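PDB 2J4D: cryptochrome DASH, chloroplastic/mitochondrial from Arabidopsis thaliana, which repairs cyclobutane pyrimidine dimers in single-stranded DNA as a photolyase, binds DNA without sequence specificity, carries FAD and a folate antenna, and may act as a photoreceptor. Local coordinates for residues Lys89-Arg94 with Glu417-Tyr423; Phe363-Arg367 with Met411-Phe416. All blocks are in the same frame, centred on the assembly; numbering follows the deposited sequence.

Interaction 1. Residues Lys89-Arg94 with Glu417-Tyr423. With FAD (flavin-adenine dinucleotide), chain C.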
ATOM      1  N   LYS A  89       1.386  -5.283  14.979  1.00 22.66           N
ATOM      2  CA  LYS A  89       0.426  -5.211  13.876  1.00 22.02           C
ATOM      3  C   LYS A  89       0.850  -4.117  12.896  1.00 20.86           C
ATOM      4  O   LYS A  89       0.780  -4.293  11.676  1.00 22.41           O
ATOM      5  CB  LYS A  89      -0.985  -4.952  14.418  1.00 20.25           C
ATOM      6  CG  LYS A  89      -2.085  -4.907  13.356  1.00 18.13           C
ATOM      7  CD  LYS A  89      -2.249  -6.241  12.613  1.00 18.98           C
ATOM      8  CE  LYS A  89      -3.514  -6.216  11.738  1.00 21.32           C
ATOM      9  NZ  LYS A  89      -3.674  -7.446  10.893  1.00 18.10           N
ATOM     10  N   THR A  90       1.292  -2.989  13.444  1.00 22.61           N
ATOM     11  CA  THR A  90       1.776  -1.875  12.645  1.00 20.51           C
ATOM     12  C   THR A  90       3.133  -1.426  13.201  1.00 22.05           C
ATOM     13  O   THR A  90       3.228  -0.922  14.325  1.00 19.90           O
ATOM     14  CB  THR A  90       0.811  -0.675  12.669  1.00 22.15           C
ATOM     15  OG1 THR A  90      -0.428  -1.040  12.049  1.00 24.40           O
ATOM     16  CG2 THR A  90       1.413   0.503  11.910  1.00 23.67           C
ATOM     17  N   GLY A  91       4.180  -1.629  12.411  1.00 21.18           N
ATOM     18  CA  GLY A  91       5.512  -1.233  12.832  1.00 21.20           C
ATOM     19  C   GLY A  91       5.647   0.279  12.885  1.00 22.03           C
ATOM     20  O   GLY A  91       4.835   1.017  12.313  1.00 18.58           O
ATOM     21  N   ALA A  92       6.694   0.734  13.562  1.00 20.87           N
ATOM     22  CA  ALA A  92       6.962   2.157  13.745  1.00 21.66           C
ATOM     23  C   ALA A  92       7.056   2.972  12.459  1.00 20.20           C
ATOM     24  O   ALA A  92       6.516   4.078  12.387  1.00 20.36           O
ATOM     25  CB  ALA A  92       8.240   2.335  14.569  1.00 22.97           C
ATOM     26  N   LEU A  93       7.736   2.445  11.444  1.00 18.67           N
ATOM     27  CA  LEU A  93       7.870   3.209  10.208  1.00 19.90           C
ATOM     28  C   LEU A  93       6.537   3.419   9.489  1.00 18.41           C
ATOM     29  O   LEU A  93       6.263   4.526   9.032  1.00 18.94           O
ATOM     30  CB  LEU A  93       8.898   2.565   9.272  1.00 18.79           C
ATOM     31  CG  LEU A  93      10.345   2.528   9.800  1.00 22.66           C
ATOM     32  CD1 LEU A  93      11.226   1.832   8.791  1.00 23.27           C
ATOM     33  CD2 LEU A  93      10.859   3.934  10.062  1.00 21.04           C
ATOM     34  N   ARG A  94       5.701   2.386   9.381  1.00 15.77           N
ATOM     35  CA  ARG A  94       4.417   2.599   8.716  1.00 16.33           C
ATOM     36  C   ARG A  94       3.545   3.481   9.600  1.00 14.21           C
ATOM     37  O   ARG A  94       2.765   4.295   9.108  1.00 17.14           O
ATOM     38  CB  ARG A  94       3.685   1.279   8.409  1.00 15.60           C
ATOM     39  CG  ARG A  94       2.369   1.535   7.648  1.00 16.22           C
ATOM     40  CD  ARG A  94       1.754   0.287   6.993  1.00 14.80           C
ATOM     41  NE  ARG A  94       1.200  -0.648   7.972  1.00 15.83           N
ATOM     42  CZ  ARG A  94       1.791  -1.781   8.346  1.00 18.05           C
ATOM     43  NH1 ARG A  94       2.963  -2.125   7.823  1.00 16.76           N
ATOM     44  NH2 ARG A  94       1.198  -2.583   9.231  1.00 19.12           N
ATOM     45  N   GLU A 417       4.209  -7.703   6.942  1.00 17.09           N
ATOM     46  CA  GLU A 417       3.041  -6.961   7.413  1.00 17.27           C
ATOM     47  C   GLU A 417       3.445  -5.933   8.477  1.00 16.64           C
ATOM     48  O   GLU A 417       2.937  -4.810   8.510  1.00 15.52           O
ATOM     49  CB  GLU A 417       1.978  -7.908   7.979  1.00 17.74           C
ATOM     50  CG  GLU A 417       0.822  -7.146   8.659  1.00 17.08           C
ATOM     51  CD  GLU A 417      -0.408  -7.996   8.923  1.00 22.73           C
ATOM     52  OE1 GLU A 417      -0.348  -9.236   8.748  1.00 24.09           O
ATOM     53  OE2 GLU A 417      -1.441  -7.411   9.311  1.00 21.59           O
ATOM     54  N   THR A 418       4.372  -6.310   9.343  1.00 16.87           N
ATOM     55  CA  THR A 418       4.826  -5.386  10.365  1.00 17.35           C
ATOM     56  C   THR A 418       5.615  -4.219   9.774  1.00 17.10           C
ATOM     57  O   THR A 418       5.373  -3.055  10.104  1.00 19.29           O
ATOM     58  CB  THR A 418       5.761  -6.081  11.384  1.00 21.52           C
ATOM     59  OG1 THR A 418       5.037  -7.081  12.109  1.00 24.83           O
ATOM     60  CG2 THR A 418       6.321  -5.066  12.358  1.00 25.42           C
ATOM     61  N   CYS A 419       6.552  -4.546   8.886  1.00 15.70           N
ATOM     62  CA  CYS A 419       7.476  -3.562   8.320  1.00 18.80           C
ATOM     63  C   CYS A 419       7.150  -2.688   7.120  1.00 19.63           C
ATOM     64  O   CYS A 419       7.581  -1.534   7.078  1.00 22.76           O
ATOM     65  CB  CYS A 419       8.814  -4.249   8.011  1.00 18.62           C
ATOM     66  SG  CYS A 419       9.615  -5.066   9.402  1.00 22.22           S
ATOM     67  N   LEU A 420       6.415  -3.220   6.149  1.00 18.22           N
ATOM     68  CA  LEU A 420       6.122  -2.483   4.924  1.00 16.97           C
ATOM     69  C   LEU A 420       5.255  -1.244   4.992  1.00 18.39           C
ATOM     70  O   LEU A 420       4.133  -1.294   5.474  1.00 16.54           O
ATOM     71  CB  LEU A 420       5.496  -3.417   3.889  1.00 15.99           C
ATOM     72  CG  LEU A 420       6.405  -4.494   3.302  1.00 18.41           C
ATOM     73  CD1 LEU A 420       5.567  -5.464   2.471  1.00 15.67           C
ATOM     74  CD2 LEU A 420       7.486  -3.838   2.444  1.00 16.17           C
ATOM     75  N   LEU A 421       5.776  -0.130   4.480  1.00 16.68           N
ATOM     76  CA  LEU A 421       4.987   1.095   4.430  1.00 17.15           C
ATOM     77  C   LEU A 421       3.794   0.819   3.514  1.00 16.91           C
ATOM     78  O   LEU A 421       2.690   1.300   3.760  1.00 19.12           O
ATOM     79  CB  LEU A 421       5.791   2.246   3.824  1.00 16.37           C
ATOM     80  CG  LEU A 421       7.066   2.682   4.547  1.00 18.52           C
ATOM     81  CD1 LEU A 421       7.609   3.928   3.872  1.00 18.75           C
ATOM     82  CD2 LEU A 421       6.764   2.967   6.002  1.00 14.64           C
ATOM     83  N   ASP A 422       4.026   0.038   2.458  1.00 17.47           N
ATOM     84  CA  ASP A 422       2.966  -0.267   1.505  1.00 17.81           C
ATOM     85  C   ASP A 422       2.177  -1.521   1.816  1.00 17.47           C
ATOM     86  O   ASP A 422       1.464  -2.039   0.951  1.00 16.78           O
ATOM     87  CB  ASP A 422       3.520  -0.372   0.070  1.00 19.58           C
ATOM     88  CG  ASP A 422       4.594  -1.449  -0.091  1.00 22.72           C
ATOM     89  OD1 ASP A 422       4.529  -2.500   0.585  1.00 19.44           O
ATOM     90  OD2 ASP A 422       5.502  -1.248  -0.932  1.00 21.47           O
ATOM     91  N   TYR A 423       2.270  -2.004   3.046  1.00 14.89           N
ATOM     92  CA  TYR A 423       1.553  -3.217   3.392  1.00 17.82           C
ATOM     93  C   TYR A 423       0.098  -3.142   2.981  1.00 17.08           C
ATOM     94  O   TYR A 423      -0.608  -2.194   3.322  1.00 17.51           O
ATOM     95  CB  TYR A 423       1.598  -3.506   4.886  1.00 15.98           C
ATOM     96  CG  TYR A 423       0.631  -4.613   5.254  1.00 15.43           C
ATOM     97  CD1 TYR A 423       0.825  -5.914   4.778  1.00 16.82           C
ATOM     98  CD2 TYR A 423      -0.500  -4.354   6.029  1.00 17.07           C
ATOM     99  CE1 TYR A 423      -0.085  -6.932   5.064  1.00 17.62           C
ATOM    100  CE2 TYR A 423      -1.423  -5.365   6.321  1.00 14.12           C
ATOM    101  CZ  TYR A 423      -1.203  -6.650   5.834  1.00 16.92           C
ATOM    102  OH  TYR A 423      -2.095  -7.659   6.115  1.00 17.53           O
TER
HETATM  103  PA  FAD C1498       6.518  -0.521  -9.466  1.00 21.50           P
HETATM  104  O1A FAD C1498       6.781   0.908  -9.730  1.00 18.10           O
HETATM  105  O2A FAD C1498       7.310  -1.559 -10.166  1.00 19.34           O
HETATM  106  O5B FAD C1498       4.968  -0.852  -9.739  1.00 19.70           O
HETATM  107  C5B FAD C1498       3.982   0.204  -9.761  1.00 16.55           C
HETATM  108  C4B FAD C1498       2.804  -0.225  -8.878  1.00 18.02           C
HETATM  109  O4B FAD C1498       2.279  -1.450  -9.388  1.00 17.38           O
HETATM  110  C3B FAD C1498       3.156  -0.508  -7.422  1.00 18.62           C
HETATM  111  O3B FAD C1498       3.264   0.673  -6.645  1.00 18.28           O
HETATM  112  C2B FAD C1498       2.040  -1.426  -7.030  1.00 20.21           C
HETATM  113  O2B FAD C1498       0.873  -0.785  -6.566  1.00 20.32           O
HETATM  114  C1B FAD C1498       1.820  -2.267  -8.299  1.00 17.78           C
HETATM  115  N9A FAD C1498       2.547  -3.554  -8.340  1.00 18.60           N
HETATM  116  C8A FAD C1498       3.756  -3.824  -8.950  1.00 20.77           C
HETATM  117  N7A FAD C1498       4.128  -5.088  -8.806  1.00 22.73           N
HETATM  118  C5A FAD C1498       3.116  -5.671  -8.075  1.00 19.35           C
HETATM  119  C6A FAD C1498       2.932  -6.989  -7.594  1.00 19.58           C
HETATM  120  N6A FAD C1498       3.775  -7.992  -7.807  1.00 19.70           N
HETATM  121  N1A FAD C1498       1.782  -7.245  -6.866  1.00 16.00           N
HETATM  122  C2A FAD C1498       0.881  -6.236  -6.622  1.00 19.84           C
HETATM  123  N3A FAD C1498       0.998  -4.957  -7.051  1.00 18.69           N
HETATM  124  C4A FAD C1498       2.135  -4.722  -7.761  1.00 20.89           C
HETATM  125  N1  FAD C1498       2.954  -4.567  -2.917  1.00 15.24           N
HETATM  126  C2  FAD C1498       2.133  -3.785  -2.132  1.00 18.86           C
HETATM  127  O2  FAD C1498       1.583  -2.799  -2.586  1.00 17.70           O
HETATM  128  N3  FAD C1498       1.947  -4.154  -0.791  1.00 17.27           N
HETATM  129  C4  FAD C1498       2.543  -5.264  -0.197  1.00 19.67           C
HETATM  130  O4  FAD C1498       2.340  -5.535   1.001  1.00 17.11           O
HETATM  131  C4X FAD C1498       3.386  -6.061  -1.009  1.00 17.71           C
HETATM  132  N5  FAD C1498       4.031  -7.197  -0.495  1.00 21.02           N
HETATM  133  C5X FAD C1498       4.768  -8.041  -1.329  1.00 19.35           C
HETATM  134  C6  FAD C1498       5.307  -9.237  -0.839  1.00 19.23           C
HETATM  135  C7  FAD C1498       6.059 -10.114  -1.655  1.00 16.32           C
HETATM  136  C7M FAD C1498       6.611 -11.390  -1.065  1.00 18.46           C
HETATM  137  C8  FAD C1498       6.271  -9.753  -3.035  1.00 19.40           C
HETATM  138  C8M FAD C1498       7.067 -10.631  -3.987  1.00 16.65           C
HETATM  139  C9  FAD C1498       5.732  -8.553  -3.539  1.00 16.87           C
HETATM  140  C9A FAD C1498       4.974  -7.676  -2.708  1.00 18.68           C
HETATM  141  N10 FAD C1498       4.419  -6.453  -3.191  1.00 18.73           N
HETATM  142  C10 FAD C1498       3.569  -5.678  -2.370  1.00 17.85           C
HETATM  143  C1' FAD C1498       4.390  -6.172  -4.663  1.00 18.25           C
HETATM  144  C2' FAD C1498       5.562  -5.350  -5.237  1.00 17.63           C
HETATM  145  O2' FAD C1498       6.793  -5.921  -4.827  1.00 21.08           O
HETATM  146  C3' FAD C1498       5.473  -3.907  -4.746  1.00 20.13           C
HETATM  147  O3' FAD C1498       4.198  -3.331  -5.091  1.00 21.00           O
HETATM  148  C4' FAD C1498       6.534  -2.962  -5.337  1.00 18.54           C
HETATM  149  O4' FAD C1498       7.846  -3.397  -4.972  1.00 16.72           O
HETATM  150  C5' FAD C1498       6.290  -1.553  -4.812  1.00 19.82           C
HETATM  151  O5' FAD C1498       7.251  -0.652  -5.368  1.00 19.80           O
HETATM  152  P   FAD C1498       7.031   0.250  -6.642  1.00 21.02           P
HETATM  153  O1P FAD C1498       5.891   1.120  -6.308  1.00 18.41           O
HETATM  154  O2P FAD C1498       8.298   0.970  -6.946  1.00 21.40           O
HETATM  155  O3P FAD C1498       6.795  -0.707  -7.887  1.00 18.92           O
HETATM  156  O   HOH W   1      -1.268  -4.700   9.791  1.00 16.21           O
HETATM  157  O   HOH W   2       6.497  -0.420   9.686  1.00 17.70           O
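The backbone oxygen of E417 is gripped by two nitrogens of one guanidinium: R94 NH1 lies 2.8 Å from E417 O, and R94 NH2 comes nearly in line with the carbonyl bond. R94 NH1 also donates to L420 O at 2.8 Å, with an N-H...O angle of 150°. Y423 N reaches L420 O from the other face of that carbonyl, closing the type I turn L420-Y423. One arginine thus joins E417 O, in the last turn of helix 409-419, to L420 O just after it. With CG anti to the backbone N (chi1 -177°) and the chain bent at chi3, R94 brings its guanidinium beside Y423, whose CB sits over one of its faces, 3.5 Å from NH1.

G91, the N-cap residue of helix 92-111, donates its N to T418 O at 3.0 Å. A beta carbon on G91 would fall too near T418 O, and the lack of one lets the two backbones come this close. Water 2 accepts from R94 N and donates to T418 O and C419 O, joining the start of one helix to the end of the other. The contact links the alpha/beta photolyase domain to the FAD-binding domain, the two-domain plan of class-1 photolyases.

At the folate side, K89 NZ forms a salt bridge with E417 OE2 at 2.7 Å, meeting the carboxylate on its syn side; E148 is a second partner of the lysine. Water 1 bridges K89 O and E417 OE2. The other carboxylate oxygen, E417 OE1, bonds to a ring nitrogen of the methenyltetrahydrofolate and to Y429. Toward the flavin, FAD N3 donates to D422 O at 2.8 Å, while the D422 carboxylate pairs with R394 and S289. Apolar contact is added by L421 CD2, which packs against L93 CB at 3.9 Å.

Interaction 2. Residues Phe363-Arg367 with Met411-Phe416. With FAD (flavin-adenine dinucleotide), chain C.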
ATOM      1  N   PHE A 363      14.250 -18.101  11.845  1.00 30.00           N
ATOM      2  CA  PHE A 363      13.478 -16.922  11.482  1.00 28.64           C
ATOM      3  C   PHE A 363      14.193 -15.630  11.876  1.00 29.21           C
ATOM      4  O   PHE A 363      14.327 -14.709  11.063  1.00 26.75           O
ATOM      5  CB  PHE A 363      12.095 -16.950  12.141  1.00 31.63           C
ATOM      6  CG  PHE A 363      11.315 -15.684  11.936  1.00 29.16           C
ATOM      7  CD1 PHE A 363      10.881 -15.320  10.666  1.00 31.42           C
ATOM      8  CD2 PHE A 363      11.093 -14.811  12.996  1.00 34.27           C
ATOM      9  CE1 PHE A 363      10.240 -14.094  10.453  1.00 31.84           C
ATOM     10  CE2 PHE A 363      10.455 -13.586  12.796  1.00 32.98           C
ATOM     11  CZ  PHE A 363      10.031 -13.226  11.522  1.00 33.41           C
ATOM     12  N   GLU A 364      14.663 -15.556  13.118  1.00 27.23           N
ATOM     13  CA  GLU A 364      15.332 -14.346  13.560  1.00 28.08           C
ATOM     14  C   GLU A 364      16.560 -13.972  12.738  1.00 26.39           C
ATOM     15  O   GLU A 364      16.847 -12.787  12.571  1.00 25.20           O
ATOM     16  CB  GLU A 364      15.690 -14.450  15.041  1.00 32.63           C
ATOM     17  CG  GLU A 364      14.450 -14.588  15.913  1.00 42.41           C
ATOM     18  CD  GLU A 364      14.745 -14.498  17.394  1.00 48.46           C
ATOM     19  OE1 GLU A 364      15.899 -14.774  17.790  1.00 51.77           O
ATOM     20  OE2 GLU A 364      13.814 -14.162  18.161  1.00 50.20           O
ATOM     21  N   SER A 365      17.276 -14.966  12.213  1.00 27.58           N
ATOM     22  CA  SER A 365      18.469 -14.681  11.412  1.00 28.07           C
ATOM     23  C   SER A 365      18.075 -13.995  10.101  1.00 27.99           C
ATOM     24  O   SER A 365      18.805 -13.143   9.592  1.00 27.10           O
ATOM     25  CB  SER A 365      19.261 -15.969  11.125  1.00 29.67           C
ATOM     26  OG  SER A 365      18.548 -16.858  10.281  1.00 36.03           O
ATOM     27  N   TRP A 366      16.919 -14.383   9.567  1.00 27.04           N
ATOM     28  CA  TRP A 366      16.374 -13.809   8.337  1.00 25.12           C
ATOM     29  C   TRP A 366      15.918 -12.388   8.671  1.00 26.19           C
ATOM     30  O   TRP A 366      16.297 -11.420   8.014  1.00 23.62           O
ATOM     31  CB  TRP A 366      15.169 -14.642   7.886  1.00 24.62           C
ATOM     32  CG  TRP A 366      14.475 -14.198   6.622  1.00 27.36           C
ATOM     33  CD1 TRP A 366      14.886 -14.420   5.326  1.00 23.96           C
ATOM     34  CD2 TRP A 366      13.205 -13.534   6.526  1.00 25.04           C
ATOM     35  NE1 TRP A 366      13.943 -13.945   4.442  1.00 25.24           N
ATOM     36  CE2 TRP A 366      12.903 -13.396   5.148  1.00 23.27           C
ATOM     37  CE3 TRP A 366      12.290 -13.045   7.472  1.00 24.21           C
ATOM     38  CZ2 TRP A 366      11.723 -12.790   4.694  1.00 23.49           C
ATOM     39  CZ3 TRP A 366      11.111 -12.441   7.017  1.00 22.39           C
ATOM     40  CH2 TRP A 366      10.842 -12.322   5.640  1.00 20.74           C
ATOM     41  N   ARG A 367      15.107 -12.285   9.716  1.00 24.34           N
ATOM     42  CA  ARG A 367      14.564 -11.014  10.170  1.00 26.58           C
ATOM     43  C   ARG A 367      15.656  -9.985  10.467  1.00 26.95           C
ATOM     44  O   ARG A 367      15.570  -8.822  10.042  1.00 23.35           O
ATOM     45  CB  ARG A 367      13.731 -11.254  11.436  1.00 28.40           C
ATOM     46  CG  ARG A 367      13.046 -10.023  11.987  1.00 31.96           C
ATOM     47  CD  ARG A 367      12.541 -10.282  13.395  1.00 33.56           C
ATOM     48  NE  ARG A 367      13.648 -10.326  14.348  1.00 36.69           N
ATOM     49  CZ  ARG A 367      13.543 -10.764  15.599  1.00 38.91           C
ATOM     50  NH1 ARG A 367      12.375 -11.200  16.058  1.00 37.34           N
ATOM     51  NH2 ARG A 367      14.609 -10.780  16.388  1.00 38.71           N
ATOM     52  N   MET A 411       5.399 -16.679   8.430  1.00 20.89           N
ATOM     53  CA  MET A 411       6.291 -15.971   9.330  1.00 22.07           C
ATOM     54  C   MET A 411       6.864 -14.813   8.530  1.00 21.29           C
ATOM     55  O   MET A 411       6.986 -13.694   9.032  1.00 22.37           O
ATOM     56  CB  MET A 411       7.418 -16.882   9.821  1.00 20.97           C
ATOM     57  CG  MET A 411       6.950 -17.957  10.765  1.00 25.24           C
ATOM     58  SD  MET A 411       8.326 -18.928  11.386  1.00 28.30           S
ATOM     59  CE  MET A 411       8.664 -18.066  12.911  1.00 27.20           C
ATOM     60  N   GLY A 412       7.209 -15.087   7.276  1.00 21.51           N
ATOM     61  CA  GLY A 412       7.748 -14.046   6.420  1.00 20.91           C
ATOM     62  C   GLY A 412       6.676 -13.030   6.043  1.00 19.08           C
ATOM     63  O   GLY A 412       6.933 -11.821   6.008  1.00 19.43           O
ATOM     64  N   ALA A 413       5.468 -13.512   5.774  1.00 19.14           N
ATOM     65  CA  ALA A 413       4.367 -12.625   5.403  1.00 17.80           C
ATOM     66  C   ALA A 413       3.983 -11.677   6.541  1.00 18.86           C
ATOM     67  O   ALA A 413       3.695 -10.497   6.296  1.00 17.88           O
ATOM     68  CB  ALA A 413       3.144 -13.446   4.958  1.00 19.94           C
ATOM     69  N   GLU A 414       3.985 -12.178   7.778  1.00 17.42           N
ATOM     70  CA  GLU A 414       3.634 -11.341   8.923  1.00 17.47           C
ATOM     71  C   GLU A 414       4.720 -10.325   9.237  1.00 19.58           C
ATOM     72  O   GLU A 414       4.428  -9.220   9.721  1.00 17.47           O
ATOM     73  CB  GLU A 414       3.312 -12.197  10.164  1.00 17.04           C
ATOM     74  CG  GLU A 414       1.902 -12.813  10.095  1.00 19.13           C
ATOM     75  CD  GLU A 414       1.418 -13.439  11.397  1.00 25.00           C
ATOM     76  OE1 GLU A 414       2.065 -13.266  12.449  1.00 23.84           O
ATOM     77  OE2 GLU A 414       0.359 -14.100  11.358  1.00 28.05           O
ATOM     78  N   TRP A 415       5.974 -10.685   8.967  1.00 18.80           N
ATOM     79  CA  TRP A 415       7.065  -9.749   9.208  1.00 18.53           C
ATOM     80  C   TRP A 415       6.968  -8.618   8.183  1.00 17.95           C
ATOM     81  O   TRP A 415       7.226  -7.456   8.503  1.00 19.48           O
ATOM     82  CB  TRP A 415       8.431 -10.437   9.109  1.00 18.62           C
ATOM     83  CG  TRP A 415       9.552  -9.480   9.441  1.00 19.31           C
ATOM     84  CD1 TRP A 415      10.575  -9.097   8.621  1.00 18.35           C
ATOM     85  CD2 TRP A 415       9.725  -8.752  10.666  1.00 21.48           C
ATOM     86  NE1 TRP A 415      11.376  -8.172   9.260  1.00 19.70           N
ATOM     87  CE2 TRP A 415      10.876  -7.943  10.514  1.00 19.61           C
ATOM     88  CE3 TRP A 415       9.017  -8.701  11.873  1.00 23.06           C
ATOM     89  CZ2 TRP A 415      11.338  -7.093  11.527  1.00 23.14           C
ATOM     90  CZ3 TRP A 415       9.476  -7.852  12.883  1.00 26.28           C
ATOM     91  CH2 TRP A 415      10.628  -7.062  12.700  1.00 24.25           C
ATOM     92  N   PHE A 416       6.586  -8.956   6.952  1.00 15.28           N
ATOM     93  CA  PHE A 416       6.413  -7.940   5.916  1.00 15.51           C
ATOM     94  C   PHE A 416       5.223  -7.069   6.362  1.00 16.44           C
ATOM     95  O   PHE A 416       5.237  -5.846   6.215  1.00 17.17           O
ATOM     96  CB  PHE A 416       6.113  -8.591   4.560  1.00 13.62           C
ATOM     97  CG  PHE A 416       7.330  -8.825   3.696  1.00 17.16           C
ATOM     98  CD1 PHE A 416       8.555  -9.192   4.256  1.00 18.56           C
ATOM     99  CD2 PHE A 416       7.233  -8.729   2.306  1.00 18.22           C
ATOM    100  CE1 PHE A 416       9.664  -9.462   3.445  1.00 17.58           C
ATOM    101  CE2 PHE A 416       8.331  -8.997   1.483  1.00 15.86           C
ATOM    102  CZ  PHE A 416       9.553  -9.367   2.056  1.00 19.19           C
TER
HETATM  103  PA  FAD C1498       6.518  -0.521  -9.466  1.00 21.50           P
HETATM  104  O1A FAD C1498       6.781   0.908  -9.730  1.00 18.10           O
HETATM  105  O2A FAD C1498       7.310  -1.559 -10.166  1.00 19.34           O
HETATM  106  O5B FAD C1498       4.968  -0.852  -9.739  1.00 19.70           O
HETATM  107  C5B FAD C1498       3.982   0.204  -9.761  1.00 16.55           C
HETATM  108  C4B FAD C1498       2.804  -0.225  -8.878  1.00 18.02           C
HETATM  109  O4B FAD C1498       2.279  -1.450  -9.388  1.00 17.38           O
HETATM  110  C3B FAD C1498       3.156  -0.508  -7.422  1.00 18.62           C
HETATM  111  O3B FAD C1498       3.264   0.673  -6.645  1.00 18.28           O
HETATM  112  C2B FAD C1498       2.040  -1.426  -7.030  1.00 20.21           C
HETATM  113  O2B FAD C1498       0.873  -0.785  -6.566  1.00 20.32           O
HETATM  114  C1B FAD C1498       1.820  -2.267  -8.299  1.00 17.78           C
HETATM  115  N9A FAD C1498       2.547  -3.554  -8.340  1.00 18.60           N
HETATM  116  C8A FAD C1498       3.756  -3.824  -8.950  1.00 20.77           C
HETATM  117  N7A FAD C1498       4.128  -5.088  -8.806  1.00 22.73           N
HETATM  118  C5A FAD C1498       3.116  -5.671  -8.075  1.00 19.35           C
HETATM  119  C6A FAD C1498       2.932  -6.989  -7.594  1.00 19.58           C
HETATM  120  N6A FAD C1498       3.775  -7.992  -7.807  1.00 19.70           N
HETATM  121  N1A FAD C1498       1.782  -7.245  -6.866  1.00 16.00           N
HETATM  122  C2A FAD C1498       0.881  -6.236  -6.622  1.00 19.84           C
HETATM  123  N3A FAD C1498       0.998  -4.957  -7.051  1.00 18.69           N
HETATM  124  C4A FAD C1498       2.135  -4.722  -7.761  1.00 20.89           C
HETATM  125  N1  FAD C1498       2.954  -4.567  -2.917  1.00 15.24           N
HETATM  126  C2  FAD C1498       2.133  -3.785  -2.132  1.00 18.86           C
HETATM  127  O2  FAD C1498       1.583  -2.799  -2.586  1.00 17.70           O
HETATM  128  N3  FAD C1498       1.947  -4.154  -0.791  1.00 17.27           N
HETATM  129  C4  FAD C1498       2.543  -5.264  -0.197  1.00 19.67           C
HETATM  130  O4  FAD C1498       2.340  -5.535   1.001  1.00 17.11           O
HETATM  131  C4X FAD C1498       3.386  -6.061  -1.009  1.00 17.71           C
HETATM  132  N5  FAD C1498       4.031  -7.197  -0.495  1.00 21.02           N
HETATM  133  C5X FAD C1498       4.768  -8.041  -1.329  1.00 19.35           C
HETATM  134  C6  FAD C1498       5.307  -9.237  -0.839  1.00 19.23           C
HETATM  135  C7  FAD C1498       6.059 -10.114  -1.655  1.00 16.32           C
HETATM  136  C7M FAD C1498       6.611 -11.390  -1.065  1.00 18.46           C
HETATM  137  C8  FAD C1498       6.271  -9.753  -3.035  1.00 19.40           C
HETATM  138  C8M FAD C1498       7.067 -10.631  -3.987  1.00 16.65           C
HETATM  139  C9  FAD C1498       5.732  -8.553  -3.539  1.00 16.87           C
HETATM  140  C9A FAD C1498       4.974  -7.676  -2.708  1.00 18.68           C
HETATM  141  N10 FAD C1498       4.419  -6.453  -3.191  1.00 18.73           N
HETATM  142  C10 FAD C1498       3.569  -5.678  -2.370  1.00 17.85           C
HETATM  143  C1' FAD C1498       4.390  -6.172  -4.663  1.00 18.25           C
HETATM  144  C2' FAD C1498       5.562  -5.350  -5.237  1.00 17.63           C
HETATM  145  O2' FAD C1498       6.793  -5.921  -4.827  1.00 21.08           O
HETATM  146  C3' FAD C1498       5.473  -3.907  -4.746  1.00 20.13           C
HETATM  147  O3' FAD C1498       4.198  -3.331  -5.091  1.00 21.00           O
HETATM  148  C4' FAD C1498       6.534  -2.962  -5.337  1.00 18.54           C
HETATM  149  O4' FAD C1498       7.846  -3.397  -4.972  1.00 16.72           O
HETATM  150  C5' FAD C1498       6.290  -1.553  -4.812  1.00 19.82           C
HETATM  151  O5' FAD C1498       7.251  -0.652  -5.368  1.00 19.80           O
HETATM  152  P   FAD C1498       7.031   0.250  -6.642  1.00 21.02           P
HETATM  153  O1P FAD C1498       5.891   1.120  -6.308  1.00 18.41           O
HETATM  154  O2P FAD C1498       8.298   0.970  -6.946  1.00 21.40           O
HETATM  155  O3P FAD C1498       6.795  -0.707  -7.887  1.00 18.92           O
HETATM  156  O   HOH W   3      13.990  -7.113   8.412  1.00 22.66           O
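The short axes of F363-R367 and M411-F416 come within 11.3 Å and cross at -37°, running roughly the same way. At that spacing no direct hydrogen bond joins the segments, and large side chains fill the interface. W415 CG, anti to the backbone N (chi1 -177°), carries the indole out to R367, which lays its aliphatic stem across it: R367 CG stands over the indole face, 3.6 Å from the centroid of the six-membered ring, a CH-pi contact. The guanidinium carbon is farther off, at most a weak cation-pi partner. W415 NE1 donates in the ring plane to water 3 at 2.9 Å, and this water also lies 2.8 Å from R367 O. With an alanine in place of the W415 indole, the R367 stem is likely to lose its aromatic platform, the water its N-H partner, and a gap would probably open beside W366.

W366 meets W415 obliquely, planes at 66°, with its CZ3 3.7 Å from W415 CD1. Its CH2 reaches G412 CA at 3.6 Å, where the absent side chain lets the indole lie close to the helix. F363 and M411 form an oblique Met-aromatic contact, and M411 CE touches F363 CB at 3.7 Å. W366 CH2 also packs on F416 CE1, and F416 CD2 approaches FAD C6 at 3.7 Å. This packing of helices 360-367 and 409-419 belongs to the helical FAD-binding domain of photolyases, where F416 lines the benzenoid end of the flavin pocket.

In the fold
Helix 409-419 serves both contacts: M411-F416 packs within the helical domain in interaction 2, and the next residues, E417-Y423, reach the alpha/beta domain in interaction 1. Their centres lie 13 Å apart. Interaction 2 is a buried contact that relies on aromatic rings, a methionine and an arginine stem, with a water as its polar bridge. Interaction 1, partly buried though nearer the centre of the chain, is held by a salt bridge, backbone carbonyls and two waters. Both touch the flavin, at opposite ends of the isoalloxazine: F416 at the benzenoid ring, D422 at the pyrimidine N3. Interaction 1 also contributes to the folate pocket, through K89, E417 and Y423.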